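Local coordinates for protein ferredoxin (Rhodopseudomonas palustris, PDB 4LTU) that carries a [2Fe-2S] cluster and probably passes single electrons between redox partners, as do relatives in the adrenodoxin/putidaredoxin family, at residues T5-D10 against V99-E104; H50-D55 against T75-L80; D22-A27 against C87-A92. One frame throughout, in Å; residues are numbered along the deposited sequence.

Contact 1 (T5-D10 against V99-E104). Unlike the reference sequence in segment 99-104: Ile102 (reference Leu).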
loop_
_atom_site.group_PDB
_atom_site.type_symbol
_atom_site.label_atom_id
_atom_site.label_comp_id
_atom_site.label_asym_id
_atom_site.label_seq_id
_atom_site.Cartn_x
_atom_site.Cartn_y
_atom_site.Cartn_z
ATOM N N THR A 5 9.078 2.428 -3.800
ATOM C CA THR A 5 8.687 3.084 -5.047
ATOM C C THR A 5 7.159 3.085 -5.182
ATOM O O THR A 5 6.542 2.019 -5.134
ATOM C CB THR A 5 9.325 2.344 -6.234
ATOM O OG1 THR A 5 10.700 2.050 -5.914
ATOM C CG2 THR A 5 9.256 3.159 -7.477
ATOM N N PHE A 6 6.553 4.269 -5.333
ATOM C CA PHE A 6 5.115 4.381 -5.589
ATOM C C PHE A 6 4.839 4.807 -7.038
ATOM O O PHE A 6 5.485 5.735 -7.539
ATOM C CB PHE A 6 4.452 5.403 -4.661
ATOM C CG PHE A 6 4.119 4.879 -3.277
ATOM C CD1 PHE A 6 2.878 4.288 -3.016
ATOM C CD2 PHE A 6 5.024 5.025 -2.229
ATOM C CE1 PHE A 6 2.554 3.825 -1.721
ATOM C CE2 PHE A 6 4.716 4.562 -0.938
ATOM C CZ PHE A 6 3.483 3.964 -0.681
ATOM N N ILE A 7 3.870 4.155 -7.692
ATOM C CA ILE A 7 3.477 4.529 -9.064
ATOM C C ILE A 7 2.012 4.964 -9.163
ATOM O O ILE A 7 1.110 4.229 -8.778
ATOM C CB ILE A 7 3.787 3.393 -10.068
ATOM C CG1 ILE A 7 5.295 3.222 -10.185
ATOM C CG2 ILE A 7 3.124 3.651 -11.446
ATOM C CD1 ILE A 7 5.711 1.797 -10.276
ATOM N N HIS A 8 1.806 6.176 -9.665
ATOM C CA HIS A 8 0.475 6.764 -9.859
ATOM C C HIS A 8 -0.218 6.147 -11.057
ATOM O O HIS A 8 0.449 5.580 -11.934
ATOM C CB HIS A 8 0.573 8.291 -9.992
ATOM C CG HIS A 8 1.067 8.958 -8.741
ATOM N ND1 HIS A 8 2.404 9.013 -8.409
ATOM C CD2 HIS A 8 0.400 9.541 -7.714
ATOM C CE1 HIS A 8 2.539 9.610 -7.239
ATOM N NE2 HIS A 8 1.342 9.951 -6.800
ATOM N N PRO A 9 -1.553 6.216 -11.093
ATOM C CA PRO A 9 -2.318 5.741 -12.248
ATOM C C PRO A 9 -1.677 6.146 -13.581
ATOM O O PRO A 9 -1.669 5.342 -14.544
ATOM C CB PRO A 9 -3.679 6.449 -12.092
ATOM C CG PRO A 9 -3.618 7.215 -10.815
ATOM C CD PRO A 9 -2.437 6.732 -10.031
ATOM N N ASP A 10 -1.130 7.367 -13.630
ATOM C CA ASP A 10 -0.557 7.901 -14.876
ATOM C C ASP A 10 0.787 7.287 -15.247
ATOM O O ASP A 10 1.219 7.403 -16.393
ATOM C CB ASP A 10 -0.504 9.451 -14.883
ATOM C CG ASP A 10 0.225 10.047 -13.679
ATOM O OD1 ASP A 10 0.105 11.272 -13.498
ATOM O OD2 ASP A 10 0.928 9.340 -12.924
ATOM N N VAL A 99 7.760 -2.025 -4.710
ATOM C CA VAL A 99 7.077 -1.197 -5.680
ATOM C C VAL A 99 5.584 -1.296 -5.433
ATOM O O VAL A 99 5.029 -2.391 -5.372
ATOM C CB VAL A 99 7.419 -1.625 -7.125
ATOM C CG1 VAL A 99 6.578 -0.823 -8.187
ATOM C CG2 VAL A 99 8.893 -1.490 -7.384
ATOM N N LEU A 100 4.934 -0.157 -5.263
ATOM C CA LEU A 100 3.486 -0.174 -5.092
ATOM C C LEU A 100 2.824 0.765 -6.084
ATOM O O LEU A 100 3.303 1.864 -6.314
ATOM C CB LEU A 100 3.081 0.200 -3.663
ATOM C CG LEU A 100 3.742 -0.470 -2.462
ATOM C CD1 LEU A 100 3.327 0.328 -1.198
ATOM C CD2 LEU A 100 3.372 -1.950 -2.374
ATOM N N ARG A 101 1.745 0.304 -6.691
ATOM C CA ARG A 101 0.965 1.145 -7.575
ATOM C C ARG A 101 -0.342 1.444 -6.878
ATOM O O ARG A 101 -0.920 0.581 -6.196
ATOM C CB ARG A 101 0.775 0.472 -8.938
ATOM C CG ARG A 101 2.158 0.121 -9.576
ATOM C CD ARG A 101 2.095 -0.237 -11.055
ATOM N NE ARG A 101 2.099 -1.680 -11.231
ATOM C CZ ARG A 101 3.028 -2.351 -11.897
ATOM N NH1 ARG A 101 4.028 -1.699 -12.498
ATOM N NH2 ARG A 101 2.933 -3.674 -11.984
ATOM N N ILE A 102 -0.795 2.677 -7.060
ATOM C CA ILE A 102 -1.947 3.212 -6.388
ATOM C C ILE A 102 -3.137 3.268 -7.352
ATOM O O ILE A 102 -2.969 3.580 -8.536
ATOM C CB ILE A 102 -1.655 4.586 -5.721
ATOM C CG1 ILE A 102 -0.736 5.448 -6.558
ATOM C CG2 ILE A 102 -0.972 4.408 -4.335
ATOM C CD1 ILE A 102 -0.183 6.673 -5.771
ATOM N N PRO A 103 -4.341 2.933 -6.842
ATOM C CA PRO A 103 -5.511 2.800 -7.658
ATOM C C PRO A 103 -6.066 4.139 -8.093
ATOM O O PRO A 103 -5.769 5.168 -7.496
ATOM C CB PRO A 103 -6.494 2.108 -6.716
ATOM C CG PRO A 103 -6.147 2.612 -5.416
ATOM C CD PRO A 103 -4.646 2.612 -5.442
ATOM N N GLU A 104 -6.868 4.099 -9.149
ATOM C CA GLU A 104 -7.562 5.271 -9.688
ATOM C C GLU A 104 -8.307 6.071 -8.596
ATOM O O GLU A 104 -8.384 7.299 -8.651
ATOM C CB GLU A 104 -8.513 4.798 -10.777
ATOM C CG GLU A 104 -9.147 5.884 -11.610
ATOM C CD GLU A 104 -10.246 5.332 -12.512
ATOM O OE1 GLU A 104 -10.070 5.401 -13.758
ATOM O OE2 GLU A 104 -11.268 4.818 -11.970
#
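Parallel pairing of a strand near the N-terminus with the last strand of the chain, a hallmark of the beta-grasp fold of [2Fe-2S] ferredoxins, sets Thr5, Phe6 and Ile7 beside Val99, Leu100 and Arg101. Leu100 faces the other strand with both backbone groups: its N donates to Thr5 O at 2.7 Å, and its O receives Ile7 N at 2.7 Å. A third bond, Ile102 N to Ile7 O at 3.0 Å, carries the pairing past the end of strand 99-101. On one face of the sheet the side chains of Phe6 and Leu100 run side by side in the same direction, with Phe6 CE1 3.6 Å from Leu100 CD1. Ile102 CG2 meets the edge of the Phe6 ring near its plane. On the other face Ile7 is wedged between two neighbours: its CD1 touches Val99 CG1 at 3.5 Å, and its CB lies 3.7 Å from Arg101 CG, in the aliphatic part of that side chain. Ile102 closes in on the other segment: with CG1 held between its own backbone N and carbonyl carbon (chi1 38°), CG1 comes to 3.1 Å from Ile7 O, and CD1 beyond it sits over one face of the His8 imidazole. This CH-pi contact, 3.8 Å from Ile102 CD1 to the centroid of the His8 ring and 24° off the ring normal, is displaced toward CD2. Pro9 CD packs on Ile102 O just past the strands. The guanidinium of Arg101 finds its strong partner outside the pair, in a salt bridge to Asp54. Strand 13-17 flanks strand 3-7 and strand 50-53 flanks strand 99-101, while helix 24-29 covers the buried face, Ala28 against Phe6 and Ala24 against Leu100.

Contact 2 (H50-D55 against T75-L80); sequences HVYVDD and TASDRL
His50 and Tyr52, two residues apart on strand 50-53 and pointing the same way, receive Thr75 and Leu80 from the loop that follows helix 66-72. The methyl CG2 of Thr75 sits over the centre of the His50 imidazole, 3.8 Å from Thr75 CG2 to the ring centroid and 12° off the normal. Ser77 O and Asp78 O lie at the edge of the same ring, close to its plane. Leu80 makes the second CH-pi contact: its CD1 stands 3.4 Å from the centroid of the Tyr52 ring, again over the centre. Leu80 CG is anti to its own carbonyl carbon (chi1 -58°) and also reaches the ring, 3.6 Å from Tyr52 CE1. In this ferredoxin beta-grasp domain the loop packs against the face of the sheet that carries His50 and Tyr52, with strand 83-85 starting just after it. Leu80 N and Ser83 OG are hydrogen-bonded, and Arg79, whose CB points away from the strand, forms a salt bridge with Asp69 of helix 66-72. Thr75 OG1 is hydrogen-bonded to Leu72 O, with Ser77 O also within reach. At the far end of the tyrosine, Tyr52 OH rests 3.8 Å from Ser77 CB. The His50 side chain is about 8 Å from the [2Fe-2S] cluster.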
loop_
_atom_site.group_PDB
_atom_site.type_symbol
_atom_site.label_atom_id
_atom_site.label_comp_id
_atom_site.label_asym_id
_atom_site.label_seq_id
_atom_site.Cartn_x
_atom_site.Cartn_y
_atom_site.Cartn_z
ATOM N N HIS A 50 -5.790 1.448 -0.138
ATOM C CA HIS A 50 -5.629 0.387 -1.158
ATOM C C HIS A 50 -4.352 0.567 -1.978
ATOM O O HIS A 50 -4.030 1.679 -2.359
ATOM C CB HIS A 50 -6.854 0.485 -2.107
ATOM C CG HIS A 50 -7.002 -0.638 -3.090
ATOM N ND1 HIS A 50 -6.339 -1.847 -2.975
ATOM C CD2 HIS A 50 -7.821 -0.759 -4.167
ATOM C CE1 HIS A 50 -6.731 -2.659 -3.947
ATOM N NE2 HIS A 50 -7.644 -2.027 -4.668
ATOM N N VAL A 51 -3.610 -0.509 -2.220
ATOM C CA VAL A 51 -2.529 -0.466 -3.213
ATOM C C VAL A 51 -2.450 -1.772 -3.984
ATOM O O VAL A 51 -2.932 -2.796 -3.518
ATOM C CB VAL A 51 -1.131 -0.189 -2.605
ATOM C CG1 VAL A 51 -0.983 1.263 -2.135
ATOM C CG2 VAL A 51 -0.787 -1.185 -1.507
ATOM N N TYR A 52 -1.829 -1.736 -5.164
ATOM C CA TYR A 52 -1.412 -2.964 -5.861
ATOM C C TYR A 52 0.094 -3.168 -5.726
ATOM O O TYR A 52 0.901 -2.343 -6.148
ATOM C CB TYR A 52 -1.817 -2.969 -7.339
ATOM C CG TYR A 52 -3.174 -2.325 -7.704
ATOM C CD1 TYR A 52 -4.371 -2.785 -7.158
ATOM C CD2 TYR A 52 -3.240 -1.302 -8.656
ATOM C CE1 TYR A 52 -5.611 -2.211 -7.505
ATOM C CE2 TYR A 52 -4.467 -0.726 -9.027
ATOM C CZ TYR A 52 -5.650 -1.194 -8.447
ATOM O OH TYR A 52 -6.858 -0.620 -8.816
ATOM N N VAL A 53 0.472 -4.266 -5.096
ATOM C CA VAL A 53 1.857 -4.646 -4.993
ATOM C C VAL A 53 2.329 -5.129 -6.378
ATOM O O VAL A 53 1.560 -5.771 -7.130
ATOM C CB VAL A 53 2.018 -5.750 -3.961
ATOM C CG1 VAL A 53 3.477 -6.079 -3.758
ATOM C CG2 VAL A 53 1.376 -5.306 -2.628
ATOM N N ASP A 54 3.565 -4.785 -6.732
ATOM C CA ASP A 54 4.113 -5.256 -7.987
ATOM C C ASP A 54 4.142 -6.778 -8.015
ATOM O O ASP A 54 4.597 -7.425 -7.056
ATOM C CB ASP A 54 5.517 -4.710 -8.238
ATOM C CG ASP A 54 5.864 -4.708 -9.710
ATOM O OD1 ASP A 54 4.992 -4.295 -10.512
ATOM O OD2 ASP A 54 6.997 -5.123 -10.069
ATOM N N ASP A 55 3.655 -7.320 -9.132
ATOM C CA ASP A 55 3.654 -8.755 -9.437
ATOM C C ASP A 55 4.848 -9.531 -8.856
ATOM O O ASP A 55 4.680 -10.624 -8.328
ATOM C CB ASP A 55 3.570 -8.944 -10.967
ATOM C CG ASP A 55 3.445 -10.421 -11.381
ATOM O OD1 ASP A 55 2.773 -11.200 -10.651
ATOM O OD2 ASP A 55 4.021 -10.790 -12.443
ATOM N N THR A 75 -13.325 -2.285 -1.462
ATOM C CA THR A 75 -12.517 -1.193 -2.009
ATOM C C THR A 75 -13.324 -0.334 -2.996
ATOM O O THR A 75 -14.335 -0.793 -3.508
ATOM C CB THR A 75 -11.229 -1.726 -2.677
ATOM O OG1 THR A 75 -11.554 -2.825 -3.537
ATOM C CG2 THR A 75 -10.232 -2.193 -1.622
ATOM N N ALA A 76 -12.888 0.903 -3.249
ATOM C CA ALA A 76 -13.586 1.775 -4.198
ATOM C C ALA A 76 -13.313 1.363 -5.662
ATOM O O ALA A 76 -14.255 1.332 -6.506
ATOM C CB ALA A 76 -13.224 3.237 -3.952
ATOM N N SER A 77 -12.030 1.080 -5.929
ATOM C CA SER A 77 -11.517 0.421 -7.140
ATOM C C SER A 77 -11.392 -1.059 -6.856
ATOM O O SER A 77 -10.668 -1.444 -5.928
ATOM C CB SER A 77 -10.107 0.929 -7.494
ATOM O OG SER A 77 -10.118 2.163 -8.195
ATOM N N ASP A 78 -12.045 -1.882 -7.673
ATOM C CA ASP A 78 -12.147 -3.333 -7.443
ATOM C C ASP A 78 -10.799 -4.062 -7.227
ATOM O O ASP A 78 -9.789 -3.797 -7.928
ATOM C CB ASP A 78 -13.015 -4.000 -8.539
ATOM C CG ASP A 78 -14.512 -3.717 -8.356
ATOM O OD1 ASP A 78 -15.267 -3.668 -9.361
ATOM O OD2 ASP A 78 -14.951 -3.546 -7.195
ATOM N N ARG A 79 -10.787 -4.963 -6.243
ATOM C CA ARG A 79 -9.555 -5.639 -5.835
ATOM C C ARG A 79 -8.967 -6.475 -6.977
ATOM O O ARG A 79 -9.678 -6.984 -7.828
ATOM C CB ARG A 79 -9.764 -6.485 -4.579
ATOM C CG ARG A 79 -10.610 -7.766 -4.750
ATOM C CD ARG A 79 -10.964 -8.395 -3.394
ATOM N NE ARG A 79 -9.817 -9.072 -2.754
ATOM C CZ ARG A 79 -9.811 -9.580 -1.513
ATOM N NH1 ARG A 79 -10.886 -9.490 -0.747
ATOM N NH2 ARG A 79 -8.716 -10.191 -1.025
ATOM N N LEU A 80 -7.653 -6.570 -6.995
ATOM C CA LEU A 80 -6.944 -7.357 -7.965
ATOM C C LEU A 80 -6.231 -8.409 -7.114
ATOM O O LEU A 80 -6.080 -8.217 -5.924
ATOM C CB LEU A 80 -5.914 -6.459 -8.661
ATOM C CG LEU A 80 -6.300 -5.193 -9.417
ATOM C CD1 LEU A 80 -5.054 -4.506 -10.003
ATOM C CD2 LEU A 80 -7.388 -5.479 -10.523
#

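Contact 3 (D22-A27 against C87-A92). With FES (Fe2/s2 (inorganic) cluster), chain C.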
loop_
_atom_site.group_PDB
_atom_site.type_symbol
_atom_site.label_atom_id
_atom_site.label_comp_id
_atom_site.label_asym_id
_atom_site.label_seq_id
_atom_site.Cartn_x
_atom_site.Cartn_y
_atom_site.Cartn_z
ATOM N N ASP A 22 7.771 1.269 9.641
ATOM C CA ASP A 22 6.719 2.100 9.076
ATOM C C ASP A 22 5.865 1.227 8.179
ATOM O O ASP A 22 6.372 0.345 7.472
ATOM C CB ASP A 22 7.255 3.269 8.237
ATOM C CG ASP A 22 8.185 4.199 9.012
ATOM O OD1 ASP A 22 8.258 4.131 10.243
ATOM O OD2 ASP A 22 8.854 5.019 8.370
ATOM N N SER A 23 4.557 1.447 8.242
ATOM C CA SER A 23 3.693 0.937 7.219
ATOM C C SER A 23 3.977 1.750 5.941
ATOM O O SER A 23 4.555 2.835 6.008
ATOM C CB SER A 23 2.248 1.061 7.663
ATOM O OG SER A 23 1.871 2.415 7.647
ATOM N N ALA A 24 3.559 1.213 4.800
ATOM C CA ALA A 24 3.673 1.863 3.490
ATOM C C ALA A 24 2.818 3.117 3.419
ATOM O O ALA A 24 3.144 4.064 2.702
ATOM C CB ALA A 24 3.282 0.874 2.366
ATOM N N MET A 25 1.723 3.112 4.160
ATOM C CA MET A 25 0.813 4.238 4.229
ATOM C C MET A 25 1.469 5.416 4.977
ATOM O O MET A 25 1.409 6.583 4.539
ATOM C CB MET A 25 -0.492 3.814 4.928
ATOM C CG MET A 25 -1.503 4.966 5.077
ATOM S SD MET A 25 -2.441 4.827 6.610
ATOM C CE MET A 25 -1.140 5.082 7.805
ATOM N N PHE A 26 2.071 5.090 6.114
ATOM C CA PHE A 26 2.729 6.065 6.931
ATOM C C PHE A 26 3.811 6.721 6.058
ATOM O O PHE A 26 3.839 7.951 5.899
ATOM C CB PHE A 26 3.321 5.381 8.174
ATOM C CG PHE A 26 4.142 6.299 9.041
ATOM C CD1 PHE A 26 3.558 6.968 10.124
ATOM C CD2 PHE A 26 5.507 6.498 8.774
ATOM C CE1 PHE A 26 4.313 7.824 10.925
ATOM C CE2 PHE A 26 6.266 7.342 9.560
ATOM C CZ PHE A 26 5.668 8.016 10.646
ATOM N N ALA A 27 4.666 5.884 5.476
ATOM C CA ALA A 27 5.701 6.332 4.560
ATOM C C ALA A 27 5.166 7.256 3.469
ATOM O O ALA A 27 5.712 8.317 3.255
ATOM C CB ALA A 27 6.435 5.121 3.939
ATOM N N CYS A 87 -1.514 0.163 4.881
ATOM C CA CYS A 87 -1.217 0.348 6.312
ATOM C C CYS A 87 -0.870 -1.009 6.972
ATOM O O CYS A 87 -0.274 -1.048 8.048
ATOM C CB CYS A 87 -2.379 1.046 7.037
ATOM S SG CYS A 87 -3.941 0.096 7.105
ATOM N N GLN A 88 -1.237 -2.108 6.309
ATOM C CA GLN A 88 -0.885 -3.450 6.783
ATOM C C GLN A 88 0.429 -4.011 6.164
ATOM O O GLN A 88 0.774 -5.170 6.384
ATOM C CB GLN A 88 -2.049 -4.431 6.544
ATOM C CG GLN A 88 -3.389 -3.968 7.077
ATOM C CD GLN A 88 -3.363 -3.684 8.541
ATOM O OE1 GLN A 88 -3.220 -4.603 9.346
ATOM N NE2 GLN A 88 -3.471 -2.402 8.912
ATOM N N ILE A 89 1.148 -3.198 5.395
ATOM C CA ILE A 89 2.467 -3.595 4.912
ATOM C C ILE A 89 3.561 -2.941 5.780
ATOM O O ILE A 89 3.695 -1.708 5.817
ATOM C CB ILE A 89 2.661 -3.217 3.429
ATOM C CG1 ILE A 89 1.733 -4.063 2.532
ATOM C CG2 ILE A 89 4.115 -3.377 3.034
ATOM C CD1 ILE A 89 1.474 -3.501 1.128
ATOM N N LYS A 90 4.317 -3.780 6.476
ATOM C CA LYS A 90 5.396 -3.341 7.322
ATOM C C LYS A 90 6.711 -3.485 6.559
ATOM O O LYS A 90 6.991 -4.534 5.952
ATOM C CB LYS A 90 5.410 -4.142 8.639
ATOM C CG LYS A 90 4.221 -3.822 9.605
ATOM C CD LYS A 90 3.723 -5.103 10.337
ATOM C CE LYS A 90 3.139 -4.839 11.757
ATOM N NZ LYS A 90 2.782 -6.114 12.486
ATOM N N ILE A 91 7.503 -2.413 6.578
ATOM C CA ILE A 91 8.774 -2.376 5.870
ATOM C C ILE A 91 9.909 -3.005 6.671
ATOM O O ILE A 91 10.009 -2.831 7.893
ATOM C CB ILE A 91 9.084 -0.965 5.341
ATOM C CG1 ILE A 91 8.187 -0.717 4.137
ATOM C CG2 ILE A 91 10.561 -0.839 4.872
ATOM C CD1 ILE A 91 7.361 0.508 4.267
ATOM N N ALA A 92 10.715 -3.784 5.953
ATOM C CA ALA A 92 11.862 -4.509 6.496
ATOM C C ALA A 92 12.978 -4.444 5.451
ATOM O O ALA A 92 12.717 -4.124 4.285
ATOM C CB ALA A 92 11.481 -5.970 6.783
HETATM FE FE1 FES C . -7.926 2.223 7.116
HETATM FE FE2 FES C . -5.432 1.128 5.996
HETATM S S1 FES C . -7.334 0.205 6.605
HETATM S S2 FES C . -6.047 3.159 6.428
#
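Met25 and Cys87 meet through two torsions: Met25 CG is anti to its backbone N (chi1 178°), while Cys87 SG stands between its own backbone N and carbonyl carbon (chi1 65°). The pair belongs to the cluster site of the beta-grasp [2Fe-2S] ferredoxin, where Cys87 SG binds iron FE2 at 2.1 Å and Cys49 provides a further thiolate ligand. Beyond CG the Met25 chain bends, and its SD lies 3.8 Å from Cys87 CB and 4.0 Å from the bridging sulfide S2 of the cluster. Away from the metal the backbones are joined around Ser23. Ile91 N donates to Asp22 O at 3.1 Å, Ala24 N makes a weak bond to Ile89 O, and Ser23 CA comes within 3.0 Å of the same Ile89 O, a CA-H...O contact. Ser23 is also the N-cap of helix 24-29: its OG accepts from Phe26 N at 3.1 Å, while its CB packs on Cys87 O. Ile91 CD1 touches Asp22 O at 3.4 Å, next to the backbone bond from Ile91 N. In the second shell of the cluster, Gln88 NE2 donates a hydrogen bond to Cys87 SG (3.1 Å, 168° at the hydrogen), the sulfur lying in the amide plane.

In the fold
Contacts 1 and 2 share the beta sheet, whose strands 99-101 and 50-53 are neighbours: Arg101 O probably takes a hydrogen bond from Tyr52 N, and Pro103 packs on both His50 and Tyr52. Contact 1 is partly buried and built on a backbone ladder, whereas contact 2 is a surface contact resting on methyls over aromatic rings. Contact 3 is mostly buried and alone includes a cluster ligand, mixing metal coordination with a helix cap. It meets contact 1 through Ile89 against Leu100 and the carbonyl of Ala24 against Phe6, and meets contact 2 through Ile89 against Val51 and Val53. Along the chain contact 2 nests inside contact 3, and contact 3 inside contact 1.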